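Local coordinates for Lmo0547 protein (Listeria monocytogenes, PDB 4R9N) that probably regulates transcription as a member of the SorC family, in which a sugar-binding domain like this one is thought to sense a carbohydrate effector, at residues E229-V232 against A233-A237; L207-E210 against E211-N214; T198-N201 against T202-G206. All blocks are in the same frame, centred on the assembly; numbering follows the deposited sequence.

Overall arrangement
The three contacts come along the chain in the order interaction 3, interaction 2, interaction 1, all within the putative sugar-binding domain. Interaction 3 is the short helix 199-202 with the loop after it; its last residue, Gly206, runs directly into Leu207 of interaction 2, two residues before helix 209-213, and their centres are about 13 Å apart. Strand 217-221 of the seven-stranded parallel sheet then leads to helix 228-236, home of interaction 1, whose centre lies about 15 Å from interaction 2 and about 20 Å from interaction 3. Ala237 O packs on Lys213 CE, 3.2 Å away. Strand 187-190 touches side chains of all three, so these local helical contacts gather around the small antiparallel sheet of strands 180-184 and 187-190.

Interaction 1 of 3, residues E229-V232 against A233-A237; sequences EALV and AALNA
Ala233 takes up the first turn bond of this contact, its N reaching Glu229 O at 3.0 Å with an N-H...O angle of 164°. Both segments belong to helix 228-236, the crossover helix between the parallel strands 217-221 and 242-246 in a beta-alpha-beta unit, and the i to i+4 spacing of the bonds is the evidence for a regular alpha-helix. The methyl of Ala233 rests against the same Glu229 carbonyl and also touches Val181 and Phe189.

Ala234 repeats the pattern with a bond from its N to Ala230 O, and its CB is turned to Ile184 and Ile240.

Leu235 donates to Leu231 O over 2.8 Å, nearly along the C=O axis. Its CG also sits 3.2 Å from Leu231 O, because CG stands opposite the carbonyl carbon (chi1 -73°) and so leans back over the preceding turn. From there CD1 meets Leu231 CG at 3.9 Å, the two leucines crossing at a slant, while Phe15 and Leu17 pack on Leu235.

Asn236 bonds through its N to Val232 O at 2.9 Å. Its amide lies alongside Val232, both side chains pointing the same way, with ND2 3.4 Å from Val232 CG1. ND2 is also 3.3 Å from Val232 O, but the angle is too poor for a hydrogen bond.

The chemistry is therefore split: four successive backbone bonds fix the helix, while small methyls and one leucine pair give it an apolar side, and polar Glu229 and Asn236 remain at exposed positions.

Interaction 2 of 3, residues L207-E210 against E211-N214; sequences LSLE and ELKN
A capping box opens helix 209-213, with Ser208 at the N-cap and Glu211 three residues on. Two reciprocal bonds define it. Glu211 N donates to Ser208 OG over 3.1 Å, and Ser208 N donates to Glu211 OE1 over 3.0 Å, the latter at an N-H...O angle of 170°. Ser208 OG can accept because it sits between its own backbone N and carbonyl carbon (chi1 73°), facing the first turn. The carboxylate is met from above its plane, 48° out of it, and Glu211 OE2 has a weak, long ion pair with Lys143.

Next to the box, the Leu207 side chain slants across that of Glu211, its CG 3.8 Å from Glu211 CB. Leu207 CD2 goes on to reach the backbone of the first turn, 3.8 Å from Leu212 CA. Leu209 and Leu212 both touch Ile184.

Leu212 N bonds to Ser208 O, and Lys213 N to Leu209 O, starting the regular helix. The cap thus satisfies one amide of the first turn through a hydroxyl and the N-cap amide through a carboxylate, whose negative charge near the helix N-terminus probably suits the helix dipole.

Interaction 3 of 3, residues T198-N201 against T202-G206; sequences TEIN and THVIG
Glu199 O is gripped by three donors, all from Thr202 and His203: Thr202 OG1 at 2.8 Å, His203 ND1 at 2.8 Å and Thr202 N at 3.0 Å. The chain here is a weakly bonded helical turn, and the geometry supports that reading. Thr202 N returns to the residue three places back with an N-H...O angle of only 132°; the bond from His203 N to Ile200 O has the same spacing but is straighter.

Two side chains thus supplement the backbone. Thr202 OG1 lies between its own N and carbonyl carbon (chi1 60°), which swings the hydroxyl back over the turn to donate to Glu199 O. The His203 ring brings ND1 to the same oxygen from above the carbonyl plane, and its NE2 is bonded to Thr123 OG1. The ring is therefore held at both nitrogens, fixing its rotation. With ND1 donating, a hydrogen is placed on that nitrogen.

The Glu199 side chain is modelled in two conformers. In one of them OE2 stands 3.5 Å above a face of the His203 ring, offset toward the rim, but this placement is doubtful as a lasting contact.

Further out, Ile200 CG2 meets Val204 CG2 at 4.3 Å, and the two side chains pack against Phe188 and Arg187 respectively, on strand 187-190. Asn201 is tied by ND2 to Ala196 O and by OD1 to Phe188 N. One water bridges the turn to the following loop, donating to Asn201 O and to Val204 O at 2.7 Å each.

Interaction 1 of 3, residues E229-V232 against A233-A237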
ATOM      1  N   GLU A 229      11.802  10.072   0.490  1.00 28.25           N
ATOM      2  CA  GLU A 229      11.285  10.840   1.598  1.00 28.70           C
ATOM      3  C   GLU A 229       9.990  10.240   2.159  1.00 26.30           C
ATOM      4  O   GLU A 229       9.808  10.091   3.386  1.00 26.75           O
ATOM      5  CB  GLU A 229      11.114  12.299   1.141  1.00 32.07           C
ATOM      6  CG  GLU A 229      10.486  13.220   2.154  1.00 36.80           C
ATOM      7  CD  GLU A 229      10.353  14.684   1.649  1.00 41.07           C
ATOM      8  OE1 GLU A 229       9.781  14.960   0.549  1.00 48.45           O
ATOM      9  OE2 GLU A 229      10.789  15.556   2.389  1.00 42.52           O
ATOM     10  N   ALA A 230       9.082   9.882   1.267  1.00 25.31           N
ATOM     11  CA  ALA A 230       7.815   9.265   1.674  1.00 22.58           C
ATOM     12  C   ALA A 230       8.044   7.959   2.419  1.00 22.10           C
ATOM     13  O   ALA A 230       7.458   7.692   3.436  1.00 20.90           O
ATOM     14  CB  ALA A 230       6.975   8.989   0.446  1.00 22.06           C
ATOM     15  N   LEU A 231       8.888   7.123   1.858  1.00 21.53           N
ATOM     16  CA  LEU A 231       9.176   5.814   2.482  1.00 22.54           C
ATOM     17  C   LEU A 231       9.852   5.905   3.829  1.00 22.60           C
ATOM     18  O   LEU A 231       9.490   5.219   4.849  1.00 21.21           O
ATOM     19  CB  LEU A 231      10.003   5.016   1.495  1.00 21.76           C
ATOM     20  CG  LEU A 231      10.378   3.618   1.908  1.00 23.37           C
ATOM     21  CD1 LEU A 231       9.136   2.820   2.242  1.00 23.30           C
ATOM     22  CD2 LEU A 231      11.114   2.991   0.743  1.00 24.26           C
ATOM     23  N   VAL A 232      10.835   6.782   3.871  1.00 25.95           N
ATOM     24  CA  VAL A 232      11.559   6.990   5.118  1.00 28.11           C
ATOM     25  C   VAL A 232      10.677   7.505   6.218  1.00 26.31           C
ATOM     26  O   VAL A 232      10.720   7.005   7.353  1.00 27.54           O
ATOM     27  CB  VAL A 232      12.809   7.865   4.938  1.00 33.06           C
ATOM     28  CG1 VAL A 232      13.348   8.327   6.295  1.00 35.98           C
ATOM     29  CG2 VAL A 232      13.874   7.065   4.198  1.00 35.45           C
ATOM     30  N   ALA A 233       9.792   8.441   5.903  1.00 26.21           N
ATOM     31  CA  ALA A 233       8.870   8.899   6.903  1.00 26.22           C
ATOM     32  C   ALA A 233       7.930   7.795   7.379  1.00 24.71           C
ATOM     33  O   ALA A 233       7.614   7.689   8.583  1.00 23.77           O
ATOM     34  CB  ALA A 233       8.079  10.107   6.364  1.00 26.68           C
ATOM     35  N   ALA A 234       7.425   6.992   6.448  1.00 22.37           N
ATOM     36  CA  ALA A 234       6.548   5.930   6.839  1.00 22.66           C
ATOM     37  C   ALA A 234       7.222   4.900   7.753  1.00 21.29           C
ATOM     38  O   ALA A 234       6.612   4.388   8.713  1.00 21.72           O
ATOM     39  CB  ALA A 234       5.984   5.253   5.590  1.00 22.23           C
ATOM     40  N   LEU A 235       8.431   4.567   7.400  1.00 22.28           N
ATOM     41  CA  LEU A 235       9.238   3.580   8.135  1.00 24.91           C
ATOM     42  C   LEU A 235       9.567   4.083   9.528  1.00 28.08           C
ATOM     43  O   LEU A 235       9.365   3.351  10.490  1.00 26.33           O
ATOM     44  CB  LEU A 235      10.547   3.261   7.429  1.00 24.98           C
ATOM     45  CG  LEU A 235      10.435   2.417   6.181  1.00 25.17           C
ATOM     46  CD1 LEU A 235      11.707   2.437   5.358  1.00 27.36           C
ATOM     47  CD2 LEU A 235       9.991   0.996   6.526  1.00 26.10           C
ATOM     48  N   ASN A 236       9.960   5.352   9.626  1.00 29.98           N
ATOM     49  CA  ASN A 236      10.232   5.986  10.953  1.00 34.42           C
ATOM     50  C   ASN A 236       9.029   6.047  11.897  1.00 35.00           C
ATOM     51  O   ASN A 236       9.192   5.903  13.128  1.00 33.28           O
ATOM     52  CB  ASN A 236      10.821   7.406  10.772  1.00 38.08           C
ATOM     53  CG  ASN A 236      12.230   7.376  10.179  1.00 44.39           C
ATOM     54  OD1 ASN A 236      12.923   6.360  10.243  1.00 43.88           O
ATOM     55  ND2 ASN A 236      12.653   8.485   9.601  1.00 51.93           N
ATOM     56  N   ALA A 237       7.833   6.208  11.325  1.00 26.64           N
ATOM     57  CA  ALA A 237       6.602   6.232  12.076  1.00 28.92           C
ATOM     58  C   ALA A 237       6.084   4.860  12.462  1.00 29.93           C
ATOM     59  O   ALA A 237       5.046   4.755  13.106  1.00 29.45           O
ATOM     60  CB  ALA A 237       5.529   6.947  11.262  1.00 28.44           C
TER

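Interaction 2 of 3, residues L207-E210 against E211-N214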
ATOM      1  N   LEU A 207      -9.246   2.455   5.026  1.00 16.92           N
ATOM      2  CA  LEU A 207      -8.505   2.364   6.267  1.00 17.67           C
ATOM      3  C   LEU A 207      -7.615   3.556   6.479  1.00 16.79           C
ATOM      4  O   LEU A 207      -6.907   3.970   5.544  1.00 17.29           O
ATOM      5  CB  LEU A 207      -7.624   1.115   6.148  1.00 20.59           C
ATOM      6  CG  LEU A 207      -7.064   0.391   7.330  1.00 26.61           C
ATOM      7  CD1 LEU A 207      -8.059  -0.668   7.746  1.00 27.69           C
ATOM      8  CD2 LEU A 207      -5.771  -0.315   6.948  1.00 28.74           C
ATOM      9  N   SER A 208      -7.606   4.116   7.690  1.00 16.43           N
ATOM     10  CA  SER A 208      -6.763   5.229   8.087  1.00 17.36           C
ATOM     11  C   SER A 208      -5.360   4.778   8.480  1.00 16.91           C
ATOM     12  O   SER A 208      -5.093   3.570   8.683  1.00 15.99           O
ATOM     13  CB  SER A 208      -7.408   5.952   9.274  1.00 18.95           C
ATOM     14  OG  SER A 208      -7.240   5.101  10.414  1.00 18.71           O
ATOM     15  N   LEU A 209      -4.412   5.712   8.574  1.00 18.02           N
ATOM     16  CA  LEU A 209      -3.041   5.333   8.977  1.00 18.32           C
ATOM     17  C   LEU A 209      -2.981   4.760  10.380  1.00 20.45           C
ATOM     18  O   LEU A 209      -2.219   3.799  10.641  1.00 20.76           O
ATOM     19  CB  LEU A 209      -2.043   6.492   8.863  1.00 19.65           C
ATOM     20  CG  LEU A 209      -1.934   6.986   7.431  1.00 21.12           C
ATOM     21  CD1 LEU A 209      -0.962   8.134   7.330  1.00 23.44           C
ATOM     22  CD2 LEU A 209      -1.544   5.899   6.455  1.00 21.26           C
ATOM     23  N   GLU A 210      -3.773   5.284  11.294  1.00 20.77           N
ATOM     24  CA  GLU A 210      -3.766   4.706  12.631  1.00 24.01           C
ATOM     25  C   GLU A 210      -4.344   3.305  12.682  1.00 23.76           C
ATOM     26  O   GLU A 210      -3.849   2.448  13.413  1.00 22.10           O
ATOM     27  CB  GLU A 210      -4.434   5.616  13.639  1.00 31.46           C
ATOM     28  CG  GLU A 210      -3.574   6.831  13.939  1.00 38.23           C
ATOM     29  CD  GLU A 210      -2.530   6.647  15.063  1.00 47.00           C
ATOM     30  OE1 GLU A 210      -1.668   5.723  15.056  1.00 50.96           O
ATOM     31  OE2 GLU A 210      -2.549   7.499  15.966  1.00 57.23           O
ATOM     32  N   GLU A 211      -5.342   3.045  11.849  1.00 20.50           N
ATOM     33  CA  GLU A 211      -5.855   1.700  11.674  1.00 18.93           C
ATOM     34  C   GLU A 211      -4.818   0.779  11.075  1.00 19.86           C
ATOM     35  O   GLU A 211      -4.708  -0.344  11.476  1.00 19.21           O
ATOM     36  CB  GLU A 211      -7.087   1.704  10.849  1.00 20.73           C
ATOM     37  CG  GLU A 211      -8.272   2.247  11.643  1.00 23.19           C
ATOM     38  CD  GLU A 211      -9.429   2.761  10.824  1.00 25.78           C
ATOM     39  OE1 GLU A 211      -9.420   2.694   9.569  1.00 23.28           O
ATOM     40  OE2 GLU A 211     -10.353   3.305  11.496  1.00 29.60           O
ATOM     41  N   LEU A 212      -4.058   1.269  10.089  1.00 18.84           N
ATOM     42  CA  LEU A 212      -3.034   0.486   9.474  0.60 18.64           C
ATOM     43  C   LEU A 212      -1.949   0.105  10.491  1.00 21.80           C
ATOM     44  O   LEU A 212      -1.433  -1.022  10.475  1.00 20.78           O
ATOM     45  CB  LEU A 212      -2.411   1.261   8.302  0.60 18.14           C
ATOM     46  CG  LEU A 212      -1.308   0.580   7.481  0.60 16.54           C
ATOM     47  CD1 LEU A 212      -1.901  -0.511   6.606  0.60 17.33           C
ATOM     48  CD2 LEU A 212      -0.522   1.599   6.663  0.60 17.56           C
ATOM     49  N   LYS A 213      -1.608   1.038  11.369  1.00 23.01           N
ATOM     50  CA  LYS A 213      -0.603   0.790  12.352  1.00 27.24           C
ATOM     51  C   LYS A 213      -1.019  -0.340  13.331  1.00 27.31           C
ATOM     52  O   LYS A 213      -0.170  -1.003  13.881  1.00 28.72           O
ATOM     53  CB  LYS A 213      -0.291   2.088  13.096  1.00 34.45           C
ATOM     54  CG  LYS A 213       1.077   2.080  13.728  1.00 43.81           C
ATOM     55  CD  LYS A 213       1.441   3.426  14.335  1.00 51.96           C
ATOM     56  CE  LYS A 213       2.841   3.357  14.960  1.00 58.74           C
ATOM     57  NZ  LYS A 213       2.942   2.327  16.035  1.00 61.67           N
ATOM     58  N   ASN A 214      -2.295  -0.606  13.478  1.00 23.97           N
ATOM     59  CA  ASN A 214      -2.765  -1.668  14.324  0.70 25.97           C
ATOM     60  C   ASN A 214      -2.804  -3.054  13.650  1.00 24.58           C
ATOM     61  O   ASN A 214      -3.029  -4.058  14.307  1.00 24.81           O
ATOM     62  CB  ASN A 214      -4.118  -1.311  14.896  0.70 27.97           C
ATOM     63  CG  ASN A 214      -4.026  -0.311  16.023  0.70 34.13           C
ATOM     64  OD1 ASN A 214      -3.036  -0.260  16.784  0.70 35.99           O
ATOM     65  ND2 ASN A 214      -5.075   0.469  16.167  0.70 34.01           N
TER

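Interaction 3 of 3, residues T198-N201 against T202-G206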
ATOM      1  N   THR A 198      -6.151  17.960   6.591  1.00 27.26           N
ATOM      2  CA  THR A 198      -6.477  18.412   5.267  1.00 28.92           C
ATOM      3  C   THR A 198      -7.728  17.687   4.870  1.00 31.26           C
ATOM      4  O   THR A 198      -7.966  16.533   5.272  1.00 30.42           O
ATOM      5  CB  THR A 198      -5.294  18.230   4.246  1.00 28.02           C
ATOM      6  OG1 THR A 198      -5.632  18.847   3.006  1.00 28.59           O
ATOM      7  CG2 THR A 198      -4.997  16.778   3.955  1.00 25.63           C
ATOM      8  N   GLU A 199      -8.559  18.411   4.143  1.00 35.46           N
ATOM      9  CA  GLU A 199      -9.839  17.927   3.627  0.60 37.19           C
ATOM     10  C   GLU A 199      -9.798  16.554   3.003  1.00 34.47           C
ATOM     11  O   GLU A 199     -10.617  15.703   3.337  1.00 35.45           O
ATOM     12  CB  GLU A 199     -10.389  18.928   2.576  0.60 42.49           C
ATOM     13  CG  GLU A 199     -11.724  18.531   1.935  0.60 43.46           C
ATOM     14  CD  GLU A 199     -11.618  17.855   0.562  0.60 43.38           C
ATOM     15  OE1 GLU A 199     -10.594  17.976  -0.137  0.60 40.32           O
ATOM     16  OE2 GLU A 199     -12.612  17.211   0.154  0.60 46.20           O
ATOM     17  N   ILE A 200      -8.875  16.340   2.061  1.00 29.77           N
ATOM     18  CA  ILE A 200      -8.772  15.055   1.384  1.00 31.15           C
ATOM     19  C   ILE A 200      -8.792  13.866   2.385  1.00 24.52           C
ATOM     20  O   ILE A 200      -9.536  12.917   2.192  1.00 25.47           O
ATOM     21  CB  ILE A 200      -7.546  14.963   0.419  1.00 35.80           C
ATOM     22  CG1 ILE A 200      -7.784  15.858  -0.826  1.00 45.12           C
ATOM     23  CG2 ILE A 200      -7.346  13.523  -0.027  1.00 37.87           C
ATOM     24  CD1 ILE A 200      -6.753  15.701  -1.932  1.00 45.84           C
ATOM     25  N   ASN A 201      -7.993  13.915   3.435  1.00 22.04           N
ATOM     26  CA  ASN A 201      -7.887  12.799   4.389  1.00 22.23           C
ATOM     27  C   ASN A 201      -9.202  12.484   5.072  1.00 24.41           C
ATOM     28  O   ASN A 201      -9.444  11.320   5.420  1.00 24.88           O
ATOM     29  CB  ASN A 201      -6.797  12.988   5.458  1.00 21.57           C
ATOM     30  CG  ASN A 201      -5.383  12.800   4.898  1.00 20.38           C
ATOM     31  OD1 ASN A 201      -5.208  12.153   3.832  1.00 19.44           O
ATOM     32  ND2 ASN A 201      -4.394  13.462   5.521  1.00 20.17           N
ATOM     33  N   THR A 202     -10.044  13.497   5.278  1.00 21.92           N
ATOM     34  CA  THR A 202     -11.304  13.256   5.943  1.00 23.74           C
ATOM     35  C   THR A 202     -12.410  12.811   4.979  1.00 23.31           C
ATOM     36  O   THR A 202     -13.560  12.561   5.403  1.00 25.88           O
ATOM     37  CB  THR A 202     -11.790  14.521   6.687  1.00 26.57           C
ATOM     38  OG1 THR A 202     -11.965  15.564   5.736  1.00 28.60           O
ATOM     39  CG2 THR A 202     -10.796  14.936   7.773  1.00 28.75           C
ATOM     40  N   HIS A 203     -12.136  12.773   3.680  1.00 19.29           N
ATOM     41  CA  HIS A 203     -13.120  12.407   2.684  1.00 20.42           C
ATOM     42  C   HIS A 203     -12.814  11.069   1.975  1.00 19.46           C
ATOM     43  O   HIS A 203     -13.445  10.689   1.003  1.00 20.31           O
ATOM     44  CB  HIS A 203     -13.317  13.574   1.707  1.00 23.00           C
ATOM     45  CG  HIS A 203     -14.039  14.747   2.330  1.00 23.59           C
ATOM     46  ND1 HIS A 203     -13.432  15.607   3.234  1.00 25.85           N
ATOM     47  CD2 HIS A 203     -15.315  15.158   2.237  1.00 27.83           C
ATOM     48  CE1 HIS A 203     -14.314  16.509   3.652  1.00 27.61           C
ATOM     49  NE2 HIS A 203     -15.450  16.285   3.028  1.00 27.29           N
ATOM     50  N   VAL A 204     -11.848  10.311   2.493  1.00 18.14           N
ATOM     51  CA  VAL A 204     -11.471   9.059   1.881  1.00 18.08           C
ATOM     52  C   VAL A 204     -12.245   7.906   2.558  1.00 19.11           C
ATOM     53  O   VAL A 204     -12.311   7.842   3.793  1.00 19.38           O
ATOM     54  CB  VAL A 204      -9.941   8.857   2.024  1.00 18.93           C
ATOM     55  CG1 VAL A 204      -9.544   7.431   1.636  1.00 20.00           C
ATOM     56  CG2 VAL A 204      -9.192   9.825   1.121  1.00 18.85           C
ATOM     57  N   ILE A 205     -12.785   6.995   1.755  1.00 17.50           N
ATOM     58  CA  ILE A 205     -13.416   5.800   2.284  1.00 17.86           C
ATOM     59  C   ILE A 205     -12.387   4.687   2.194  1.00 17.90           C
ATOM     60  O   ILE A 205     -12.150   4.138   1.147  1.00 17.16           O
ATOM     61  CB  ILE A 205     -14.710   5.449   1.518  1.00 19.96           C
ATOM     62  CG1 ILE A 205     -15.701   6.656   1.625  1.00 22.21           C
ATOM     63  CG2 ILE A 205     -15.326   4.178   2.118  1.00 20.30           C
ATOM     64  CD1 ILE A 205     -17.028   6.468   0.987  1.00 25.09           C
ATOM     65  N   GLY A 206     -11.795   4.343   3.333  1.00 17.22           N
ATOM     66  CA  GLY A 206     -10.837   3.273   3.425  1.00 16.73           C
ATOM     67  C   GLY A 206     -10.152   3.387   4.786  1.00 15.93           C
ATOM     68  O   GLY A 206     -10.406   4.317   5.564  1.00 16.36           O
TER
HETATM   69  O   HOH W   1     -11.650   9.731   5.655  1.00 19.59           O